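Local coordinates for Non-structural protein 2 (Human rotavirus C, PDB 2GU0) that probably binds RNA and nucleotides, hydrolyses nucleoside and RNA 5'-triphosphates and unwinds RNA helices without ATP, working as an octamer in viral factories where rotavirus RNA is replicated and packaged, at residues A33-E36 with K37-S41; F61-N64 with E65-G68. All coordinates share one frame; numbering follows the deposited sequence.

Contact 1. Residues A33-E36 with K37-S41; sequences AKVE and KDQRS
D38 reaches back to E36 just past the start of the turn at K37: its OD2 lies 3.4 Å from E36 CB, a carboxylate oxygen against a methylene. E36 OE1 and D38 OD2, 4.9 Å apart, are like charges that would probably repel mildly, and E36 OE1 has a long, weak ion pair with R197 of a second subunit. Q39 brings a nonpolar contact, its CB 3.5 Å from V35 CG1, the two side chains crossing at about a right angle. Q39 N is modelled as a hydrogen-bond donor to E36 O, though its position is doubtful.

R40 carries the main polar link, for the chain has turned back after K37 and brings it to the carbonyl oxygens of V35 and E36. Its backbone N makes a weak hydrogen bond of 3.5 Å to E36 O, while its side chain, bent at chi2 (-70°), turns back so that NE donates to V35 O at 2.7 Å. That bond is nearly straight (173° at the hydrogen); the oxygen lies in the guanidinium plane, yet NE stands above the carbonyl plane. K37 CA sits against one face of the guanidinium. The NE bond thus ties the loop to the main-chain oxygen of V35, five residues back along the chain, at the surface and beside a second subunit. The arginine's positive charge would probably also polarise that carbonyl.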
loop_
_atom_site.group_PDB
_atom_site.type_symbol
_atom_site.label_atom_id
_atom_site.label_comp_id
_atom_site.label_asym_id
_atom_site.label_seq_id
_atom_site.Cartn_x
_atom_site.Cartn_y
_atom_site.Cartn_z
ATOM N N ALA A 33 21.772 -32.645 8.203
ATOM C CA ALA A 33 21.860 -34.103 8.221
ATOM C C ALA A 33 23.129 -34.637 8.856
ATOM O O ALA A 33 24.157 -33.963 8.870
ATOM C CB ALA A 33 21.725 -34.660 6.798
ATOM N N LYS A 34 23.038 -35.859 9.378
ATOM C CA LYS A 34 24.165 -36.548 9.993
ATOM C C LYS A 34 24.774 -37.486 8.965
ATOM O O LYS A 34 24.181 -38.507 8.613
ATOM C CB LYS A 34 23.716 -37.381 11.185
ATOM C CG LYS A 34 24.782 -38.360 11.625
ATOM C CD LYS A 34 24.266 -39.383 12.615
ATOM C CE LYS A 34 25.399 -40.273 13.098
ATOM N NZ LYS A 34 24.947 -41.108 14.242
ATOM N N VAL A 35 25.968 -37.147 8.501
ATOM C CA VAL A 35 26.650 -37.942 7.495
ATOM C C VAL A 35 27.950 -38.523 8.023
ATOM O O VAL A 35 28.754 -37.811 8.625
ATOM C CB VAL A 35 26.947 -37.080 6.260
ATOM C CG1 VAL A 35 27.524 -37.936 5.146
ATOM C CG2 VAL A 35 25.662 -36.365 5.813
ATOM N N GLU A 36 28.149 -39.820 7.801
ATOM C CA GLU A 36 29.361 -40.488 8.253
ATOM C C GLU A 36 30.547 -39.944 7.474
ATOM O O GLU A 36 30.424 -39.626 6.294
ATOM C CB GLU A 36 29.244 -41.997 8.048
ATOM C CG GLU A 36 28.277 -42.689 9.011
ATOM C CD GLU A 36 28.701 -42.587 10.480
ATOM O OE1 GLU A 36 29.815 -43.056 10.829
ATOM O OE2 GLU A 36 27.914 -42.041 11.289
ATOM N N LYS A 37 31.695 -39.843 8.138
ATOM C CA LYS A 37 32.907 -39.313 7.520
ATOM C C LYS A 37 33.167 -39.889 6.129
ATOM O O LYS A 37 33.421 -39.159 5.178
ATOM C CB LYS A 37 34.106 -39.577 8.433
ATOM C CG LYS A 37 35.261 -38.604 8.237
ATOM C CD LYS A 37 34.765 -37.151 8.297
ATOM C CE LYS A 37 35.907 -36.126 8.332
ATOM N NZ LYS A 37 36.640 -36.172 9.634
ATOM N N ASP A 38 33.085 -41.203 6.008
ATOM C CA ASP A 38 33.312 -41.869 4.739
ATOM C C ASP A 38 32.413 -41.378 3.598
ATOM O O ASP A 38 32.609 -41.766 2.446
ATOM C CB ASP A 38 33.138 -43.381 4.923
ATOM C CG ASP A 38 32.466 -43.741 6.255
ATOM O OD1 ASP A 38 33.155 -43.759 7.312
ATOM O OD2 ASP A 38 31.241 -43.995 6.243
ATOM N N GLN A 39 31.445 -40.516 3.903
ATOM C CA GLN A 39 30.524 -40.026 2.877
ATOM C C GLN A 39 30.569 -38.526 2.575
ATOM O O GLN A 39 30.039 -38.079 1.553
ATOM C CB GLN A 39 29.088 -40.385 3.259
ATOM C CG GLN A 39 28.813 -41.870 3.440
ATOM C CD GLN A 39 28.943 -42.665 2.153
ATOM O OE1 GLN A 39 28.221 -42.426 1.180
ATOM N NE2 GLN A 39 29.869 -43.621 2.144
ATOM N N ARG A 40 31.197 -37.755 3.455
ATOM C CA ARG A 40 31.279 -36.299 3.318
ATOM C C ARG A 40 31.656 -35.753 1.931
ATOM O O ARG A 40 31.246 -34.652 1.555
ATOM C CB ARG A 40 32.261 -35.745 4.354
ATOM C CG ARG A 40 32.076 -36.271 5.780
ATOM C CD ARG A 40 30.815 -35.746 6.438
ATOM N NE ARG A 40 30.729 -36.104 7.855
ATOM C CZ ARG A 40 31.608 -35.728 8.786
ATOM N NH1 ARG A 40 32.655 -34.980 8.463
ATOM N NH2 ARG A 40 31.435 -36.097 10.047
ATOM N N SER A 41 32.429 -36.510 1.167
ATOM C CA SER A 41 32.847 -36.050 -0.147
ATOM C C SER A 41 31.904 -36.433 -1.289
ATOM O O SER A 41 32.173 -36.121 -2.443
ATOM C CB SER A 41 34.244 -36.568 -0.448
ATOM O OG SER A 41 34.221 -37.977 -0.554
#

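Contact 2. Residues F61-N64 with E65-G68; sequences FKTN and ERYG
T63 and R66 are the paired residues of a tight beta hairpin with a two-residue turn, N64 and E65, closed by a single bridge. The backbone bonds come first. R66 N donates to T63 O at 2.8 Å, the bond that closes the turn, and T63 N returns one to R66 O at 3.1 Å, making T63 and R66 an antiparallel hydrogen-bonded pair. R66 O also receives a CA-H...O contact from K62 CA.

Among the side-chain contacts, those of T63 and R66 lie side by side, pointing the same way, CB to CB 3.7 Å. T63 OG1 lies at the edge of the guanidinium, near its plane, but 3.7 Å from R66 NE. R66 CD meanwhile passes 3.6 Å from F61 O. E65 flanks T63 from the turn: with CG between the backbone N and the carbonyl carbon (chi1 68°) and a second bend at chi2 (-51°), its carboxylate doubles back, setting OE2 beside the T63 CG2 methyl.

Packing past the bridge is of methylenes on backbone. K62 CG, anti to its own N (chi1 178°), lies against R66 O, and K62 CB is 3.5 Å from G68 O. G68 CA itself comes within 3.7 Å of F61 C, the two arms lying close where glycine brings no side chain. Outside the hairpin, F61 meets the ring of Y71 at a steep angle, N64 packs on M180 of a third subunit, and Y67 OH makes a weak hydrogen bond to P178 O.

Two main-chain bonds therefore fix the T63-R66 pair, while the E65 carboxylate and the R66 chain pack against T63 by contact and not by hydrogen bonds across the segments.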
loop_
_atom_site.group_PDB
_atom_site.type_symbol
_atom_site.label_atom_id
_atom_site.label_comp_id
_atom_site.label_asym_id
_atom_site.label_seq_id
_atom_site.Cartn_x
_atom_site.Cartn_y
_atom_site.Cartn_z
ATOM N N PHE A 61 28.782 -22.245 2.509
ATOM C CA PHE A 61 27.474 -21.606 2.662
ATOM C C PHE A 61 27.332 -20.735 3.897
ATOM O O PHE A 61 28.013 -20.937 4.897
ATOM C CB PHE A 61 26.349 -22.648 2.653
ATOM C CG PHE A 61 26.345 -23.514 1.438
ATOM C CD1 PHE A 61 27.112 -24.673 1.391
ATOM C CD2 PHE A 61 25.618 -23.150 0.316
ATOM C CE1 PHE A 61 27.152 -25.454 0.229
ATOM C CE2 PHE A 61 25.656 -23.923 -0.842
ATOM C CZ PHE A 61 26.424 -25.076 -0.886
ATOM N N LYS A 62 26.424 -19.771 3.816
ATOM C CA LYS A 62 26.183 -18.853 4.911
ATOM C C LYS A 62 25.370 -19.483 6.029
ATOM O O LYS A 62 24.386 -20.181 5.781
ATOM C CB LYS A 62 25.468 -17.596 4.405
ATOM C CG LYS A 62 25.141 -16.616 5.512
ATOM C CD LYS A 62 24.678 -15.264 5.006
ATOM C CE LYS A 62 23.262 -15.304 4.488
ATOM N NZ LYS A 62 22.758 -13.925 4.213
ATOM N N THR A 63 25.800 -19.232 7.263
ATOM C CA THR A 63 25.123 -19.734 8.451
ATOM C C THR A 63 24.868 -18.544 9.363
ATOM O O THR A 63 25.500 -17.501 9.209
ATOM C CB THR A 63 25.987 -20.732 9.208
ATOM O OG1 THR A 63 26.541 -21.671 8.282
ATOM C CG2 THR A 63 25.149 -21.478 10.248
ATOM N N ASN A 64 23.949 -18.705 10.313
ATOM C CA ASN A 64 23.607 -17.638 11.251
ATOM C C ASN A 64 24.831 -16.905 11.784
ATOM O O ASN A 64 24.715 -15.792 12.303
ATOM C CB ASN A 64 22.801 -18.205 12.421
ATOM C CG ASN A 64 21.468 -18.766 11.987
ATOM O OD1 ASN A 64 20.611 -18.042 11.478
ATOM N ND2 ASN A 64 21.284 -20.063 12.179
ATOM N N GLU A 65 26.000 -17.526 11.649
ATOM C CA GLU A 65 27.236 -16.918 12.119
ATOM C C GLU A 65 28.440 -17.296 11.260
ATOM O O GLU A 65 29.530 -17.541 11.775
ATOM C CB GLU A 65 27.489 -17.316 13.574
ATOM C CG GLU A 65 27.822 -18.787 13.791
ATOM C CD GLU A 65 26.832 -19.723 13.128
ATOM O OE1 GLU A 65 25.607 -19.526 13.304
ATOM O OE2 GLU A 65 27.285 -20.661 12.435
ATOM N N ARG A 66 28.244 -17.338 9.947
ATOM C CA ARG A 66 29.322 -17.678 9.019
ATOM C C ARG A 66 29.041 -16.963 7.707
ATOM O O ARG A 66 27.897 -16.889 7.277
ATOM C CB ARG A 66 29.363 -19.192 8.782
ATOM C CG ARG A 66 30.580 -19.681 8.002
ATOM C CD ARG A 66 30.422 -21.149 7.589
ATOM N NE ARG A 66 30.195 -22.043 8.727
ATOM C CZ ARG A 66 31.111 -22.349 9.646
ATOM N NH1 ARG A 66 32.335 -21.838 9.574
ATOM N NH2 ARG A 66 30.803 -23.167 10.645
ATOM N N TYR A 67 30.077 -16.428 7.077
ATOM C CA TYR A 67 29.889 -15.729 5.816
ATOM C C TYR A 67 30.036 -16.680 4.660
ATOM O O TYR A 67 31.098 -17.270 4.471
ATOM C CB TYR A 67 30.914 -14.620 5.642
ATOM C CG TYR A 67 30.798 -13.895 4.316
ATOM C CD1 TYR A 67 29.674 -13.118 4.020
ATOM C CD2 TYR A 67 31.820 -13.964 3.368
ATOM C CE1 TYR A 67 29.575 -12.420 2.815
ATOM C CE2 TYR A 67 31.731 -13.275 2.164
ATOM C CZ TYR A 67 30.608 -12.503 1.895
ATOM O OH TYR A 67 30.525 -11.801 0.716
ATOM N N GLY A 68 28.973 -16.819 3.878
ATOM C CA GLY A 68 29.018 -17.694 2.729
ATOM C C GLY A 68 27.952 -17.349 1.713
ATOM O O GLY A 68 27.316 -16.296 1.780
#

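In the fold
Both contacts are local turns in the N-terminal part of the chain, on the same side of its centre. Contact 1 comes first, in the loop between helix 24-32 and strand 44-45; contact 2 follows in the loop between strand 51-52 and helix 74-90. The short sheet of strands 44-45 and 51-52 separates them in sequence. Their centres are 20 Å apart and their nearest atoms about 10 Å, so they do not touch. The two loops serve different surroundings: 33-41 borders a second subunit, away from the predicted nucleotide site, whereas 61-68 borders a third subunit and lies near that site, the side chain of Y67 being about 5 Å from that of R109, a predicted ATP-binding residue.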